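K Homology domain-containing protein (Pyrococcus horikoshii, PDB 2E3U) probably binds RNA through two KH domains, as the archaeal counterpart of the pre-ribosomal RNA processing factor Dim2p. Local coordinates at residues K42-V47 / S163-T168; V97-R102 / E117-I122; E156-S161 / E179-A184. One frame throughout, in Å; residues are numbered along the deposited sequence.

Interaction 1. Residues K42-V47 / S163-T168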
loop_
_atom_site.group_PDB
_atom_site.type_symbol
_atom_site.label_atom_id
_atom_site.label_comp_id
_atom_site.label_asym_id
_atom_site.label_seq_id
_atom_site.Cartn_x
_atom_site.Cartn_y
_atom_site.Cartn_z
ATOM N N LYS A 42 -5.053 4.277 -14.049
ATOM C CA LYS A 42 -4.394 4.048 -15.350
ATOM C C LYS A 42 -2.884 4.338 -15.283
ATOM O O LYS A 42 -2.052 3.634 -15.884
ATOM C CB LYS A 42 -5.060 4.887 -16.436
ATOM C CG LYS A 42 -6.272 4.217 -17.127
ATOM C CD LYS A 42 -7.584 4.355 -16.334
ATOM C CE LYS A 42 -8.331 5.678 -16.606
ATOM N NZ LYS A 42 -8.857 5.838 -18.009
ATOM N N ASP A 43 -2.556 5.394 -14.549
ATOM C CA ASP A 43 -1.203 5.700 -14.096
ATOM C C ASP A 43 -0.359 4.467 -13.648
ATOM O O ASP A 43 0.861 4.388 -13.885
ATOM C CB ASP A 43 -1.319 6.719 -12.940
ATOM C CG ASP A 43 -0.152 7.681 -12.881
ATOM O OD1 ASP A 43 0.700 7.517 -11.968
ATOM O OD2 ASP A 43 -0.088 8.600 -13.740
ATOM N N ARG A 44 -1.004 3.503 -13.014
ATOM C CA ARG A 44 -0.250 2.420 -12.364
ATOM C C ARG A 44 -0.181 1.092 -13.108
ATOM O O ARG A 44 0.605 0.199 -12.737
ATOM C CB ARG A 44 -0.729 2.228 -10.920
ATOM C CG ARG A 44 -0.532 3.476 -10.079
ATOM C CD ARG A 44 0.929 3.840 -9.952
ATOM N NE ARG A 44 1.637 2.854 -9.127
ATOM C CZ ARG A 44 2.942 2.897 -8.864
ATOM N NH1 ARG A 44 3.493 1.973 -8.097
ATOM N NH2 ARG A 44 3.694 3.895 -9.335
ATOM N N ILE A 45 -0.982 0.962 -14.155
ATOM C CA ILE A 45 -1.179 -0.319 -14.842
ATOM C C ILE A 45 0.153 -0.841 -15.386
ATOM O O ILE A 45 0.499 -2.038 -15.203
ATOM C CB ILE A 45 -2.223 -0.165 -15.971
ATOM C CG1 ILE A 45 -3.637 -0.110 -15.379
ATOM C CG2 ILE A 45 -2.080 -1.289 -17.067
ATOM C CD1 ILE A 45 -4.724 0.302 -16.433
ATOM N N ALA A 46 0.885 0.070 -16.042
ATOM C CA ALA A 46 2.187 -0.224 -16.609
ATOM C C ALA A 46 3.168 -0.781 -15.555
ATOM O O ALA A 46 3.936 -1.691 -15.858
ATOM C CB ALA A 46 2.777 1.031 -17.364
ATOM N N VAL A 47 3.118 -0.265 -14.322
ATOM C CA VAL A 47 3.943 -0.826 -13.230
ATOM C C VAL A 47 3.452 -2.193 -12.711
ATOM O O VAL A 47 4.276 -3.075 -12.373
ATOM C CB VAL A 47 4.242 0.208 -12.080
ATOM C CG1 VAL A 47 3.007 0.642 -11.413
ATOM C CG2 VAL A 47 5.154 -0.379 -11.033
ATOM N N SER A 163 3.027 4.667 1.723
ATOM C CA SER A 163 2.997 5.258 0.386
ATOM C C SER A 163 1.965 6.408 0.337
ATOM O O SER A 163 0.770 6.206 0.592
ATOM C CB SER A 163 2.632 4.175 -0.648
ATOM O OG SER A 163 2.428 4.763 -1.906
ATOM N N VAL A 164 2.455 7.612 0.065
ATOM C CA VAL A 164 1.612 8.779 -0.093
ATOM C C VAL A 164 1.477 9.015 -1.605
ATOM O O VAL A 164 2.450 9.204 -2.319
ATOM C CB VAL A 164 2.197 9.987 0.681
ATOM C CG1 VAL A 164 1.225 11.171 0.694
ATOM C CG2 VAL A 164 2.514 9.581 2.120
ATOM N N TYR A 165 0.257 8.968 -2.095
ATOM C CA TYR A 165 0.033 8.932 -3.525
ATOM C C TYR A 165 -1.357 9.499 -3.801
ATOM O O TYR A 165 -2.349 8.995 -3.285
ATOM C CB TYR A 165 0.175 7.485 -4.067
ATOM C CG TYR A 165 0.088 7.392 -5.570
ATOM C CD1 TYR A 165 -1.117 7.073 -6.194
ATOM C CD2 TYR A 165 1.199 7.676 -6.377
ATOM C CE1 TYR A 165 -1.223 7.031 -7.586
ATOM C CE2 TYR A 165 1.113 7.621 -7.775
ATOM C CZ TYR A 165 -0.108 7.294 -8.373
ATOM O OH TYR A 165 -0.220 7.220 -9.758
ATOM N N GLY A 166 -1.409 10.571 -4.592
ATOM C CA GLY A 166 -2.659 11.240 -4.923
ATOM C C GLY A 166 -3.459 11.560 -3.675
ATOM O O GLY A 166 -2.993 12.292 -2.786
ATOM N N LYS A 167 -4.653 10.978 -3.602
ATOM C CA LYS A 167 -5.616 11.282 -2.560
ATOM C C LYS A 167 -5.571 10.305 -1.378
ATOM O O LYS A 167 -6.432 10.354 -0.498
ATOM C CB LYS A 167 -7.035 11.370 -3.168
ATOM C CG LYS A 167 -7.218 12.542 -4.149
ATOM C CD LYS A 167 -8.670 12.723 -4.581
ATOM C CE LYS A 167 -9.457 13.592 -3.581
ATOM N NZ LYS A 167 -10.794 14.004 -4.121
ATOM N N THR A 168 -4.572 9.431 -1.347
ATOM C CA THR A 168 -4.485 8.420 -0.285
ATOM C C THR A 168 -3.119 8.371 0.344
ATOM O O THR A 168 -2.146 8.841 -0.232
ATOM C CB THR A 168 -4.788 6.996 -0.783
ATOM O OG1 THR A 168 -3.803 6.607 -1.754
ATOM C CG2 THR A 168 -6.216 6.873 -1.390
#
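Tyr165 OH is the atom on which Asp43 and Arg44 converge. Asp43 OD1 meets it at the ring edge, in the ring plane, at a modelled 2.4 Å from Tyr165 OH; so short a separation is doubtful in detail, and the carboxylate is turned 45° from the ring. From another direction comes the aliphatic part of Arg44, whose CD lies 3.6 Å from Tyr165 OH. The arginine chain is bent at chi2 and chi3, and its guanidinium plane stands 56° from that of the ring; Arg44 CZ stays 5.7 Å from the Tyr165 ring centroid, at most a weak cation-pi attraction. The firmer partner of that charged end is Ile100, whose backbone O accepts a hydrogen bond from Arg44 NE. Tyr165 extends its ring with chi1 at -174°, CG opposite the backbone N, across to helix 42-49, the CA atoms of Asp43 and Gly166 being 10.8 Å apart. The tyrosine stands where strand 161-165 ends. A type II' turn follows, with Gly166 and Lys167 at its corners, closed by Thr168 N to Tyr165 O at 3.0 Å. This is a two-residue beta-hairpin between the second and third strands of a type I KH fold, its leading residue, Tyr165, reaching helix 42-49 of the first KH domain.

Interaction 2. Residues V97-R102 / E117-I122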
loop_
_atom_site.group_PDB
_atom_site.type_symbol
_atom_site.label_atom_id
_atom_site.label_comp_id
_atom_site.label_asym_id
_atom_site.label_seq_id
_atom_site.Cartn_x
_atom_site.Cartn_y
_atom_site.Cartn_z
ATOM N N VAL A 97 -1.795 -5.978 -5.705
ATOM C CA VAL A 97 -2.364 -5.147 -6.777
ATOM C C VAL A 97 -2.820 -3.757 -6.307
ATOM O O VAL A 97 -2.455 -2.718 -6.925
ATOM C CB VAL A 97 -3.577 -5.851 -7.450
ATOM C CG1 VAL A 97 -4.269 -4.936 -8.458
ATOM C CG2 VAL A 97 -3.115 -7.164 -8.108
ATOM N N LEU A 98 -3.654 -3.745 -5.264
ATOM C CA LEU A 98 -4.093 -2.480 -4.626
ATOM C C LEU A 98 -2.949 -1.603 -4.092
ATOM O O LEU A 98 -3.006 -0.384 -4.226
ATOM C CB LEU A 98 -5.054 -2.756 -3.456
ATOM C CG LEU A 98 -6.438 -3.254 -3.815
ATOM C CD1 LEU A 98 -7.143 -3.593 -2.509
ATOM C CD2 LEU A 98 -7.183 -2.120 -4.622
ATOM N N ALA A 99 -1.952 -2.241 -3.456
ATOM C CA ALA A 99 -0.764 -1.562 -2.941
ATOM C C ALA A 99 0.056 -0.898 -4.086
ATOM O O ALA A 99 0.429 0.261 -3.981
ATOM C CB ALA A 99 0.117 -2.553 -2.141
ATOM N N ILE A 100 0.333 -1.652 -5.156
ATOM C CA ILE A 100 0.936 -1.092 -6.375
ATOM C C ILE A 100 0.089 0.078 -6.948
ATOM O O ILE A 100 0.603 1.137 -7.271
ATOM C CB ILE A 100 1.159 -2.208 -7.446
ATOM C CG1 ILE A 100 2.118 -3.271 -6.883
ATOM C CG2 ILE A 100 1.716 -1.606 -8.797
ATOM C CD1 ILE A 100 2.213 -4.555 -7.758
ATOM N N GLY A 101 -1.209 -0.123 -7.057
ATOM C CA GLY A 101 -2.099 0.910 -7.505
ATOM C C GLY A 101 -2.070 2.161 -6.679
ATOM O O GLY A 101 -2.253 3.255 -7.233
ATOM N N ARG A 102 -1.846 2.024 -5.369
ATOM C CA ARG A 102 -1.757 3.175 -4.467
ATOM C C ARG A 102 -0.318 3.708 -4.270
ATOM O O ARG A 102 0.025 4.344 -3.247
ATOM C CB ARG A 102 -2.407 2.812 -3.126
ATOM C CG ARG A 102 -3.915 2.656 -3.205
ATOM C CD ARG A 102 -4.569 4.033 -3.367
ATOM N NE ARG A 102 -4.845 4.406 -4.742
ATOM C CZ ARG A 102 -4.847 5.656 -5.208
ATOM N NH1 ARG A 102 -4.522 6.692 -4.431
ATOM N NH2 ARG A 102 -5.142 5.870 -6.480
ATOM N N GLU A 117 0.817 -9.649 7.772
ATOM C CA GLU A 117 0.978 -8.325 7.156
ATOM C C GLU A 117 -0.303 -7.962 6.413
ATOM O O GLU A 117 -0.894 -8.809 5.726
ATOM C CB GLU A 117 2.191 -8.284 6.228
ATOM C CG GLU A 117 3.062 -7.085 6.439
ATOM C CD GLU A 117 4.197 -7.312 7.395
ATOM O OE1 GLU A 117 4.265 -8.318 8.102
ATOM O OE2 GLU A 117 5.054 -6.446 7.458
ATOM N N TYR A 118 -0.730 -6.711 6.576
ATOM C CA TYR A 118 -1.986 -6.210 6.020
ATOM C C TYR A 118 -1.739 -4.888 5.310
ATOM O O TYR A 118 -0.702 -4.246 5.505
ATOM C CB TYR A 118 -3.022 -5.980 7.131
ATOM C CG TYR A 118 -3.422 -7.234 7.899
ATOM C CD1 TYR A 118 -4.612 -7.906 7.619
ATOM C CD2 TYR A 118 -2.602 -7.746 8.895
ATOM C CE1 TYR A 118 -4.968 -9.061 8.325
ATOM C CE2 TYR A 118 -2.946 -8.899 9.602
ATOM C CZ TYR A 118 -4.118 -9.554 9.303
ATOM O OH TYR A 118 -4.448 -10.681 10.036
ATOM N N LEU A 119 -2.717 -4.502 4.507
ATOM C CA LEU A 119 -2.704 -3.285 3.746
ATOM C C LEU A 119 -3.813 -2.436 4.315
ATOM O O LEU A 119 -4.881 -2.956 4.576
ATOM C CB LEU A 119 -2.985 -3.567 2.260
ATOM C CG LEU A 119 -3.171 -2.352 1.383
ATOM C CD1 LEU A 119 -1.930 -1.413 1.339
ATOM C CD2 LEU A 119 -3.609 -2.805 -0.049
ATOM N N GLU A 120 -3.552 -1.147 4.510
ATOM C CA GLU A 120 -4.585 -0.208 4.898
ATOM C C GLU A 120 -4.476 1.033 4.027
ATOM O O GLU A 120 -3.434 1.659 3.987
ATOM C CB GLU A 120 -4.532 0.145 6.411
ATOM C CG GLU A 120 -5.342 1.439 6.768
ATOM C CD GLU A 120 -6.044 1.436 8.125
ATOM O OE1 GLU A 120 -7.003 2.227 8.298
ATOM O OE2 GLU A 120 -5.664 0.675 9.040
ATOM N N ILE A 121 -5.551 1.370 3.324
ATOM C CA ILE A 121 -5.617 2.600 2.522
ATOM C C ILE A 121 -6.485 3.672 3.189
ATOM O O ILE A 121 -7.647 3.451 3.515
ATOM C CB ILE A 121 -6.203 2.386 1.106
ATOM C CG1 ILE A 121 -5.743 1.078 0.462
ATOM C CG2 ILE A 121 -5.928 3.600 0.206
ATOM C CD1 ILE A 121 -4.332 1.023 0.125
ATOM N N ILE A 122 -5.901 4.851 3.347
ATOM C CA ILE A 122 -6.551 5.984 3.984
ATOM C C ILE A 122 -6.787 7.081 2.949
ATOM O O ILE A 122 -5.855 7.491 2.263
ATOM C CB ILE A 122 -5.645 6.546 5.135
ATOM C CG1 ILE A 122 -5.497 5.526 6.271
ATOM C CG2 ILE A 122 -6.195 7.831 5.692
ATOM C CD1 ILE A 122 -6.850 4.960 6.768
#
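Leu119 reaches from strand 118-123 onto helix 87-101 with both methyls, and this is the close-fitting half of the contact. Its CD2 sits 3.7 Å from Leu98 CB and 3.8 Å from the backbone N of Ala99, so it lies against the helix backbone itself; CD1 covers the buried Ala99, 4.2 Å from Ala99 CB. The fork is delivered by a CG anti to the backbone N (chi1 173°). Two residues along the strand the contact is more peripheral, made by two partly exposed side chains. There Ile121 and Arg102 cross at about a right angle, Ile121 CD1 lying 3.7 Å from Arg102 CG and Ile121 CG2 3.8 Å from Arg102 CD, a purely aliphatic touch on the stem of a charged residue. Arg102 is the first residue past the helix, and bends at chi2 and chi3 take its head onward, where Arg102 NH1 is hydrogen-bonded to Thr168 OG1. Leu119 and Ile121 also touch the neighbouring strand 168-173, while Tyr118 and Glu120 meet helix 175-189. The three-stranded sheet is thus covered on both faces, by its own helix 175-189 and by helix 87-101, the C-terminal helix of the first KH domain: an interface between tandem type I KH domains.

Interaction 3. Residues E156-S161 / E179-A184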
loop_
_atom_site.group_PDB
_atom_site.type_symbol
_atom_site.label_atom_id
_atom_site.label_comp_id
_atom_site.label_asym_id
_atom_site.label_seq_id
_atom_site.Cartn_x
_atom_site.Cartn_y
_atom_site.Cartn_z
ATOM N N GLU A 156 10.638 3.916 9.808
ATOM C CA GLU A 156 11.690 3.334 10.640
ATOM C C GLU A 156 11.125 3.031 12.018
ATOM O O GLU A 156 11.287 1.926 12.527
ATOM C CB GLU A 156 12.892 4.286 10.773
ATOM C CG GLU A 156 14.030 3.714 11.641
ATOM C CD GLU A 156 14.617 2.443 11.040
ATOM O OE1 GLU A 156 14.846 1.454 11.780
ATOM O OE2 GLU A 156 14.829 2.426 9.801
ATOM N N MET A 157 10.421 4.018 12.583
ATOM C CA MET A 157 9.962 3.957 13.970
ATOM C C MET A 157 8.727 3.109 14.190
ATOM O O MET A 157 8.627 2.441 15.207
ATOM C CB MET A 157 9.822 5.355 14.561
ATOM C CG MET A 157 11.181 5.793 15.194
ATOM S SD MET A 157 10.969 7.320 16.038
ATOM C CE MET A 157 12.619 7.912 16.402
ATOM N N SER A 158 7.803 3.124 13.239
ATOM C CA SER A 158 6.618 2.257 13.308
ATOM C C SER A 158 6.868 0.821 12.767
ATOM O O SER A 158 6.203 -0.091 13.187
ATOM C CB SER A 158 5.476 2.869 12.504
ATOM O OG SER A 158 5.753 2.729 11.111
ATOM N N GLY A 159 7.797 0.649 11.834
ATOM C CA GLY A 159 8.029 -0.640 11.173
ATOM C C GLY A 159 7.090 -0.903 9.967
ATOM O O GLY A 159 7.233 -1.912 9.255
ATOM N N ALA A 160 6.116 -0.029 9.759
ATOM C CA ALA A 160 5.236 -0.088 8.603
ATOM C C ALA A 160 5.887 0.538 7.335
ATOM O O ALA A 160 6.747 1.397 7.430
ATOM C CB ALA A 160 3.904 0.608 8.913
ATOM N N SER A 161 5.465 0.086 6.159
ATOM C CA SER A 161 5.806 0.734 4.901
ATOM C C SER A 161 4.676 1.712 4.596
ATOM O O SER A 161 3.513 1.404 4.850
ATOM C CB SER A 161 5.907 -0.305 3.786
ATOM O OG SER A 161 6.951 -1.248 3.984
ATOM N N GLU A 179 -1.210 0.702 12.990
ATOM C CA GLU A 179 -1.853 1.548 13.963
ATOM C C GLU A 179 -0.932 2.699 14.420
ATOM O O GLU A 179 -1.378 3.850 14.547
ATOM C CB GLU A 179 -2.281 0.666 15.151
ATOM C CG GLU A 179 -3.541 1.089 15.824
ATOM C CD GLU A 179 -3.435 2.460 16.436
ATOM O OE1 GLU A 179 -4.396 3.250 16.255
ATOM O OE2 GLU A 179 -2.395 2.745 17.098
ATOM N N ILE A 180 0.346 2.391 14.664
ATOM C CA ILE A 180 1.357 3.395 15.001
ATOM C C ILE A 180 1.620 4.420 13.863
ATOM O O ILE A 180 1.679 5.631 14.122
ATOM C CB ILE A 180 2.693 2.726 15.415
ATOM C CG1 ILE A 180 2.531 1.927 16.710
ATOM C CG2 ILE A 180 3.844 3.792 15.583
ATOM C CD1 ILE A 180 3.688 1.003 16.988
ATOM N N ALA A 181 1.831 3.930 12.627
ATOM C CA ALA A 181 2.070 4.810 11.453
ATOM C C ALA A 181 0.822 5.603 11.187
ATOM O O ALA A 181 0.884 6.807 11.008
ATOM C CB ALA A 181 2.489 4.009 10.178
ATOM N N LYS A 182 -0.321 4.936 11.172
ATOM C CA LYS A 182 -1.613 5.624 11.023
ATOM C C LYS A 182 -1.774 6.806 11.981
ATOM O O LYS A 182 -2.123 7.915 11.557
ATOM C CB LYS A 182 -2.800 4.641 11.201
ATOM C CG LYS A 182 -4.087 5.126 10.570
ATOM C CD LYS A 182 -5.326 4.316 10.989
ATOM C CE LYS A 182 -6.600 5.105 10.655
ATOM N NZ LYS A 182 -7.800 4.245 10.452
ATOM N N THR A 183 -1.585 6.540 13.270
ATOM C CA THR A 183 -1.657 7.584 14.321
ATOM C C THR A 183 -0.690 8.772 14.113
ATOM O O THR A 183 -1.120 9.912 14.211
ATOM C CB THR A 183 -1.457 6.986 15.718
ATOM O OG1 THR A 183 -2.391 5.914 15.896
ATOM C CG2 THR A 183 -1.714 8.016 16.786
ATOM N N ALA A 184 0.584 8.498 13.797
ATOM C CA ALA A 184 1.570 9.544 13.481
ATOM C C ALA A 184 1.126 10.393 12.289
ATOM O O ALA A 184 1.199 11.614 12.324
ATOM C CB ALA A 184 2.910 8.915 13.187
#
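An ST turn at the end of helix 149-158, in the helical layer of the second KH domain, supplies the surface that Ile180 and Ala181 of helix 175-189 pack against. Ser158 is its pivot. Its OG occupies the crowded position between backbone N and carbonyl carbon (chi1 73°), which sets it between Ala160 N ahead and Ile154 O behind: it accepts from Ala160 N at 3.1 Å, with an N-H...O angle of 156°, and is also hydrogen-bonded to Ile154 O one turn earlier. Gly159 lies between Ser158 and Ala160 with positive phi, the step that takes the chain out of the helix toward strand 161-165. The two ends of the serine side chain meet different residues of the second helix. Ser158 CB lies 3.6 Å from Ile180 CG2, and the CA atoms of Ser158 and Ala181 are only 5.5 Å apart, a close approach permitted by small side chains. Ala181 CB packs against the turn, 3.6 Å from Ser158 OG and 3.9 Å from Ala160 CB. Ile180 also touches Leu201 of helix 194-203, and both alanines rest on Ile171 of the sheet. A valine at Ser158 would keep a carbon against Ile180 but is likely to leave Ala160 N and Ile154 O without this mate. The buried hydroxyl is thus engaged by Ala160 N and by Ile154 O of its own helix, while helix 175-189 offers it and its CB only apolar groups.

How the interactions relate
Interactions 1 and 2 lie side by side, centres 10 Å apart, and both join the first KH domain, including its C-terminal helix 87-101, to the sheet of the second, 118-123, 168-173 and 161-165. Hydrogen bonds from the two arginines, Arg44 and Arg102, tie these two contacts together. Interaction 3 sits on the other side of that sheet, 15 Å from interaction 2 and 21 Å from interaction 1, inside the second domain; Lys182 NZ and Glu120 OE1 form a salt bridge between 2 and 3. Along the chain, interaction 2 closes before interaction 3 opens, while interaction 1 encloses interaction 2 and alternates with interaction 3. One sheet therefore carries both the domain interface and its own helical layer.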